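Local coordinates for manganese-dependent inorganic pyrophosphatase (Methanocaldococcus jannaschii, PDB 2EB0), which hydrolyses inorganic pyrophosphate to two phosphates, as a family II (DHH-type) enzyme dependent on two manganese ions per subunit, at the interface of chains A and B. Sequence-based numbering; all coordinates share one arbitrary frame. Chains: chain A/B, Manganese-dependent inorganic pyrophosphatase.

Contact 1: the interface of chains A and B. Residues chain A 88-90, 103-105, 294; chain B 98-100.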
ATOM      1  N   HIS A  88      -7.114  -0.553   6.396  1.00 22.11           N
ATOM      2  CA  HIS A  88      -7.583  -1.932   6.469  1.00 24.00           C
ATOM      3  C   HIS A  88      -8.484  -2.272   5.279  1.00 23.88           C
ATOM      4  O   HIS A  88      -9.168  -3.288   5.276  1.00 24.74           O
ATOM      5  CB  HIS A  88      -8.313  -2.184   7.793  1.00 23.94           C
ATOM      6  CG  HIS A  88      -9.574  -1.399   7.958  1.00 24.79           C
ATOM      7  ND1 HIS A  88     -10.812  -1.997   8.074  1.00 25.38           N
ATOM      8  CD2 HIS A  88      -9.791  -0.064   8.029  1.00 24.91           C
ATOM      9  CE1 HIS A  88     -11.737  -1.063   8.207  1.00 21.52           C
ATOM     10  NE2 HIS A  88     -11.144   0.116   8.182  1.00 25.02           N
ATOM     11  N   HIS A  89      -8.464  -1.411   4.265  1.00 24.00           N
ATOM     12  CA  HIS A  89      -9.248  -1.626   3.059  1.00 23.58           C
ATOM     13  C   HIS A  89      -8.348  -2.231   1.982  1.00 22.64           C
ATOM     14  O   HIS A  89      -7.149  -2.405   2.184  1.00 21.34           O
ATOM     15  CB  HIS A  89      -9.813  -0.301   2.531  1.00 21.29           C
ATOM     16  CG  HIS A  89     -10.819   0.338   3.436  1.00 24.98           C
ATOM     17  ND1 HIS A  89     -10.465   1.033   4.573  1.00 24.31           N
ATOM     18  CD2 HIS A  89     -12.172   0.369   3.381  1.00 24.13           C
ATOM     19  CE1 HIS A  89     -11.557   1.463   5.179  1.00 26.79           C
ATOM     20  NE2 HIS A  89     -12.606   1.074   4.477  1.00 25.23           N
ATOM     21  N   LYS A  90      -8.942  -2.552   0.841  1.00 21.72           N
ATOM     22  CA  LYS A  90      -8.207  -3.103  -0.286  1.00 22.56           C
ATOM     23  C   LYS A  90      -7.373  -1.952  -0.820  1.00 22.96           C
ATOM     24  O   LYS A  90      -7.704  -0.788  -0.597  1.00 22.13           O
ATOM     25  CB  LYS A  90      -9.178  -3.590  -1.368  1.00 28.60           C
ATOM     26  CG  LYS A  90     -10.065  -2.499  -1.960  1.00 31.58           C
ATOM     27  CD  LYS A  90     -11.235  -3.110  -2.719  1.00 33.40           C
ATOM     28  CE  LYS A  90     -12.171  -2.053  -3.273  1.00 31.89           C
ATOM     29  NZ  LYS A  90     -11.595  -1.356  -4.451  1.00 35.48           N
ATOM     30  N   ALA A 103      -1.241  -2.104   5.816  1.00 17.34           N
ATOM     31  CA  ALA A 103      -2.640  -2.457   5.833  1.00 16.11           C
ATOM     32  C   ALA A 103      -2.757  -3.914   6.293  1.00 18.47           C
ATOM     33  O   ALA A 103      -1.836  -4.716   6.112  1.00 16.99           O
ATOM     34  CB  ALA A 103      -3.222  -2.287   4.451  1.00 15.25           C
ATOM     35  N   LYS A 104      -3.891  -4.239   6.905  1.00 15.82           N
ATOM     36  CA  LYS A 104      -4.175  -5.581   7.397  1.00 19.41           C
ATOM     37  C   LYS A 104      -5.662  -5.832   7.200  1.00 19.82           C
ATOM     38  O   LYS A 104      -6.472  -4.909   7.308  1.00 19.25           O
ATOM     39  CB  LYS A 104      -3.849  -5.687   8.886  1.00 27.60           C
ATOM     40  CG  LYS A 104      -2.696  -6.604   9.231  1.00 32.68           C
ATOM     41  CD  LYS A 104      -2.192  -6.298  10.641  1.00 33.61           C
ATOM     42  CE  LYS A 104      -1.169  -7.307  11.116  1.00 32.84           C
ATOM     43  NZ  LYS A 104      -1.814  -8.573  11.545  1.00 38.92           N
ATOM     44  N   PRO A 105      -6.039  -7.079   6.896  1.00 28.56           N
ATOM     45  CA  PRO A 105      -7.459  -7.360   6.703  1.00 29.63           C
ATOM     46  C   PRO A 105      -8.180  -7.527   8.044  1.00 31.17           C
ATOM     47  O   PRO A 105      -8.609  -8.626   8.391  1.00 33.42           O
ATOM     48  CB  PRO A 105      -7.440  -8.646   5.876  1.00 22.84           C
ATOM     49  CG  PRO A 105      -6.211  -9.354   6.389  1.00 21.26           C
ATOM     50  CD  PRO A 105      -5.206  -8.229   6.489  1.00 21.16           C
ATOM     51  N   LYS A 294     -17.765  -2.012   2.655  1.00 29.62           N
ATOM     52  CA  LYS A 294     -16.507  -2.482   2.091  1.00 30.46           C
ATOM     53  C   LYS A 294     -16.462  -3.981   1.820  1.00 32.21           C
ATOM     54  O   LYS A 294     -16.002  -4.413   0.760  1.00 32.34           O
ATOM     55  CB  LYS A 294     -15.346  -2.128   3.022  1.00 34.85           C
ATOM     56  CG  LYS A 294     -15.405  -2.828   4.369  1.00 35.15           C
ATOM     57  CD  LYS A 294     -14.134  -2.610   5.154  1.00 37.06           C
ATOM     58  CE  LYS A 294     -12.947  -3.237   4.443  1.00 36.08           C
ATOM     59  NZ  LYS A 294     -11.703  -3.076   5.231  1.00 37.08           N
TER
ATOM     60  N   PRO B  98      -9.210  -6.735   1.051  1.00 27.25           N
ATOM     61  CA  PRO B  98      -8.202  -6.316   2.029  1.00 28.40           C
ATOM     62  C   PRO B  98      -7.096  -7.355   2.084  1.00 28.93           C
ATOM     63  O   PRO B  98      -7.354  -8.555   2.063  1.00 28.97           O
ATOM     64  CB  PRO B  98      -8.992  -6.230   3.327  1.00 18.60           C
ATOM     65  CG  PRO B  98     -10.326  -5.749   2.849  1.00 19.03           C
ATOM     66  CD  PRO B  98     -10.561  -6.649   1.633  1.00 20.82           C
ATOM     67  N   ILE B  99      -5.862  -6.875   2.168  1.00 30.15           N
ATOM     68  CA  ILE B  99      -4.699  -7.741   2.164  1.00 30.29           C
ATOM     69  C   ILE B  99      -3.654  -7.254   3.149  1.00 28.02           C
ATOM     70  O   ILE B  99      -3.694  -6.101   3.571  1.00 27.41           O
ATOM     71  CB  ILE B  99      -4.104  -7.750   0.732  1.00 32.70           C
ATOM     72  CG1 ILE B  99      -4.651  -8.948  -0.037  1.00 35.40           C
ATOM     73  CG2 ILE B  99      -2.589  -7.691   0.764  1.00 35.06           C
ATOM     74  CD1 ILE B  99      -4.388  -8.883  -1.517  1.00 37.02           C
ATOM     75  N   LEU B 100      -2.743  -8.139   3.545  1.00 22.99           N
ATOM     76  CA  LEU B 100      -1.657  -7.721   4.418  1.00 20.02           C
ATOM     77  C   LEU B 100      -0.718  -6.996   3.455  1.00 21.33           C
ATOM     78  O   LEU B 100      -0.251  -7.573   2.463  1.00 21.12           O
ATOM     79  CB  LEU B 100      -0.931  -8.912   5.027  1.00 20.01           C
ATOM     80  CG  LEU B 100       0.442  -8.560   5.620  1.00 19.25           C
ATOM     81  CD1 LEU B 100       0.294  -7.673   6.844  1.00 17.51           C
ATOM     82  CD2 LEU B 100       1.160  -9.830   5.987  1.00 15.96           C
TER
HETATM   83  O   HOH W   1      -4.994  -3.947   1.749  1.00 37.21           O
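A:Lys294 reaches the ring of B:Pro98 through two turns of its side chain: CG sits between its own backbone N and carbonyl carbon (chi1 65°), and the chain then bends at chi3 (-64°). These turns carry CE and NZ to CG of the proline, 3.8 Å from NZ. The lysine's end passes slantwise to the proline ring. At its tip the lysine donates a short hydrogen bond to its own subunit, from NZ to the carbonyl O of A:His88 at 2.5 Å. The amine comes in from above the carbonyl plane, 52° out of it, rather than along a lone pair. NZ also stands over one face of the A:His89 imidazole, displaced toward the rim. The same A:His88 carbonyl meets B:Pro98 CB at 3.5 Å. On another side of the proline, A:Pro105 brings its CB to 3.8 Å from B:Pro98 CB, and the backbone of A:Lys90 packs against B:Pro98 CA. An alanine in place of A:Lys294 would probably leave the A:His88 carbonyl without its amine partner and open a gap beside B:Pro98 CG.

A water bridges the two chains. It lies 2.7 Å from the carbonyl O of A:His89 and also meets the backbone N and O of B:Ile99, with B:Ile99 N 3.1 Å away. Farther along, the side chain of B:Leu100 runs beside that of A:Lys104 in the same direction, CD1 at 4.0 Å from CG of the lysine.

A:His88 and A:His89 supply the two histidines of the DHH motif, and A:His88 is a manganese ligand. A:Lys294 belongs to the SRKK motif, associated in this family with substrate binding. The proline corner of chain B thus packs against the backbone of A:His88 to A:Lys90, next to a manganese ligand of the other subunit. If this two-fold pair is the working dimer, as is likely for family II enzymes, it probably helps hold the metal-binding loop and the lysine in position.

Contact 2: the interface of chains A and B. Residues chain A 94-96; chain B 90-91, 298-299, 302-303, 306.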
ATOM      1  N   THR A  94      -2.666   4.379  -5.876  0.50  8.69           N
ATOM      2  CA  THR A  94      -1.374   4.101  -6.476  0.50  7.40           C
ATOM      3  C   THR A  94      -0.524   5.323  -6.170  0.50  5.00           C
ATOM      4  O   THR A  94      -1.064   6.412  -6.011  0.50  2.16           O
ATOM      5  CB  THR A  94      -1.491   3.913  -8.000  0.50 40.26           C
ATOM      6  OG1 THR A  94      -1.947   2.585  -8.277  1.00 42.92           O
ATOM      7  CG2 THR A  94      -0.148   4.137  -8.681  1.00 45.35           C
ATOM      8  N   THR A  95       0.792   5.140  -6.065  1.00 23.84           N
ATOM      9  CA  THR A  95       1.702   6.246  -5.766  1.00 23.62           C
ATOM     10  C   THR A  95       2.867   6.315  -6.760  1.00 24.60           C
ATOM     11  O   THR A  95       3.147   5.352  -7.483  1.00 24.98           O
ATOM     12  CB  THR A  95       2.285   6.120  -4.334  1.00 19.79           C
ATOM     13  OG1 THR A  95       3.197   5.016  -4.282  1.00 18.66           O
ATOM     14  CG2 THR A  95       1.167   5.874  -3.326  1.00 17.50           C
ATOM     15  N   THR A  96       3.545   7.458  -6.788  1.00 26.52           N
ATOM     16  CA  THR A  96       4.671   7.655  -7.693  1.00 26.76           C
ATOM     17  C   THR A  96       5.997   7.450  -6.981  1.00 26.64           C
ATOM     18  O   THR A  96       7.035   7.250  -7.615  1.00 28.60           O
ATOM     19  CB  THR A  96       4.648   9.064  -8.312  1.00 25.11           C
ATOM     20  OG1 THR A  96       4.439  10.035  -7.278  1.00 24.39           O
ATOM     21  CG2 THR A  96       3.527   9.168  -9.354  1.00 24.70           C
TER
ATOM     22  N   LYS B  90       7.042   1.945  -4.686  1.00 12.72           N
ATOM     23  CA  LYS B  90       5.792   2.697  -4.665  1.00 13.01           C
ATOM     24  C   LYS B  90       4.652   1.686  -4.791  1.00 12.27           C
ATOM     25  O   LYS B  90       4.876   0.554  -5.206  1.00 10.74           O
ATOM     26  CB  LYS B  90       5.738   3.639  -5.870  1.00 15.61           C
ATOM     27  CG  LYS B  90       5.609   2.900  -7.199  1.00 16.19           C
ATOM     28  CD  LYS B  90       5.980   3.799  -8.365  1.00 19.51           C
ATOM     29  CE  LYS B  90       5.662   3.152  -9.704  1.00 24.39           C
ATOM     30  NZ  LYS B  90       4.192   3.048  -9.936  1.00 26.73           N
ATOM     31  N   VAL B  91       3.436   2.087  -4.440  1.00 20.18           N
ATOM     32  CA  VAL B  91       2.305   1.185  -4.586  1.00 21.94           C
ATOM     33  C   VAL B  91       1.893   1.218  -6.062  1.00 25.28           C
ATOM     34  O   VAL B  91       1.615   2.285  -6.617  1.00 24.84           O
ATOM     35  CB  VAL B  91       1.102   1.615  -3.727  1.00 21.17           C
ATOM     36  CG1 VAL B  91      -0.071   0.687  -4.003  1.00 17.33           C
ATOM     37  CG2 VAL B  91       1.477   1.572  -2.246  1.00 20.88           C
ATOM     38  N   VAL B 298      11.730   6.933 -11.497  1.00 24.98           N
ATOM     39  CA  VAL B 298      10.304   6.662 -11.607  1.00 26.25           C
ATOM     40  C   VAL B 298       9.402   7.819 -11.147  1.00 27.84           C
ATOM     41  O   VAL B 298       8.485   8.225 -11.867  1.00 29.85           O
ATOM     42  CB  VAL B 298       9.938   5.369 -10.831  1.00 23.53           C
ATOM     43  CG1 VAL B 298       8.439   5.113 -10.887  1.00 23.52           C
ATOM     44  CG2 VAL B 298      10.691   4.182 -11.428  1.00 22.23           C
ATOM     45  N   PRO B 299       9.669   8.388  -9.962  1.00 20.24           N
ATOM     46  CA  PRO B 299       8.837   9.487  -9.463  1.00 20.84           C
ATOM     47  C   PRO B 299       8.597  10.662 -10.408  1.00 21.04           C
ATOM     48  O   PRO B 299       7.449  11.023 -10.664  1.00 21.51           O
ATOM     49  CB  PRO B 299       9.551   9.903  -8.175  1.00 29.58           C
ATOM     50  CG  PRO B 299      10.165   8.616  -7.713  1.00 29.44           C
ATOM     51  CD  PRO B 299      10.728   8.058  -8.997  1.00 29.30           C
ATOM     52  N   GLU B 302       6.817   9.196 -13.783  1.00 22.26           N
ATOM     53  CA  GLU B 302       5.395   8.870 -13.690  1.00 25.15           C
ATOM     54  C   GLU B 302       4.577  10.115 -13.369  1.00 25.35           C
ATOM     55  O   GLU B 302       3.408  10.198 -13.728  1.00 25.06           O
ATOM     56  CB  GLU B 302       5.115   7.804 -12.633  1.00 31.57           C
ATOM     57  CG  GLU B 302       3.624   7.612 -12.394  1.00 33.94           C
ATOM     58  CD  GLU B 302       3.306   6.428 -11.502  1.00 35.95           C
ATOM     59  OE1 GLU B 302       4.013   6.238 -10.488  1.00 35.56           O
ATOM     60  OE2 GLU B 302       2.340   5.695 -11.817  1.00 34.56           O
ATOM     61  N   ARG B 303       5.185  11.077 -12.684  1.00 25.10           N
ATOM     62  CA  ARG B 303       4.472  12.302 -12.365  1.00 26.86           C
ATOM     63  C   ARG B 303       4.273  13.096 -13.640  1.00 26.03           C
ATOM     64  O   ARG B 303       3.226  13.705 -13.838  1.00 26.18           O
ATOM     65  CB  ARG B 303       5.231  13.140 -11.336  1.00 54.99           C
ATOM     66  CG  ARG B 303       4.880  12.802  -9.897  1.00 59.84           C
ATOM     67  CD  ARG B 303       5.215  13.958  -8.968  1.00 64.80           C
ATOM     68  NE  ARG B 303       6.649  14.220  -8.927  1.00 68.38           N
ATOM     69  CZ  ARG B 303       7.529  13.460  -8.282  1.00 71.22           C
ATOM     70  NH1 ARG B 303       7.117  12.387  -7.616  1.00 71.31           N
ATOM     71  NH2 ARG B 303       8.820  13.769  -8.308  1.00 69.36           N
ATOM     72  N   ASN B 306       1.271  11.221 -15.812  1.00 39.07           N
ATOM     73  CA  ASN B 306      -0.108  11.423 -15.402  1.00 41.94           C
ATOM     74  C   ASN B 306      -0.390  12.880 -15.059  1.00 42.89           C
ATOM     75  O   ASN B 306      -1.540  13.321 -15.074  1.00 46.28           O
ATOM     76  CB  ASN B 306      -0.478  10.498 -14.231  1.00 40.18           C
ATOM     77  CG  ASN B 306       0.266  10.822 -12.968  1.00 38.13           C
ATOM     78  OD1 ASN B 306       0.566  11.977 -12.698  1.00 36.84           O
ATOM     79  ND2 ASN B 306       0.546   9.801 -12.167  1.00 38.13           N
TER
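The loop of chain A that holds A:Thr94 to A:Thr96 lies between two elements of chain B: the loop at B:Lys90 and B:Val91, and helix 293-306. Its first half is zipped to the loop by a pair of hydrogen bonds. A:Thr95 N donates to B:Val91 O at 3.0 Å, nearly straight and directed at a lone pair in the carbonyl plane. B:Val91 N in turn donates to the hydroxyl OG1 of A:Thr95 at 2.9 Å. That hydroxyl faces the valine because it sits between its own backbone N and carbonyl carbon (chi1 70°). The methyl CG2 of A:Thr94 rests on the same B:Val91 carbonyl.

B:Lys90 runs antiparallel alongside A:Thr95, its methylenes passing the threonine carbonyl. The tip of B:Lys90 then forms a salt bridge within its own chain, NZ to OE1 of B:Glu302 at 3.2 Å, weak as a hydrogen bond. This pairing would tend to steady the carboxylate beside A:Thr96.

A:Thr96 buries much of its surface against the helix. Its methyl CG2 presses on the aliphatic part of B:Glu302, 3.4 Å from CG, while the poorly ordered B:Arg303 lies across the hydroxyl side. On the backbone side, the carbonyl O of A:Thr96 touches the ring of B:Pro299, 3.4 Å from CG.

The C-alpha centres of contact 1 and contact 2 lie about 21 Å apart, yet the two draw on the same parts of the protein with the chains exchanged. Lys90 takes part in both, from chain A in contact 1 and from chain B in contact 2. So does helix 293-305 (293-306 in chain B), through its first turn in one and its later turns in the other. The stretch from Thr94 to Leu100 supplies the partner each time. Because the interface is two-fold symmetric, each contact has a twin, and if the pair is the working dimer, together they probably tie the DHH-motif region and this helix of each subunit to its neighbour.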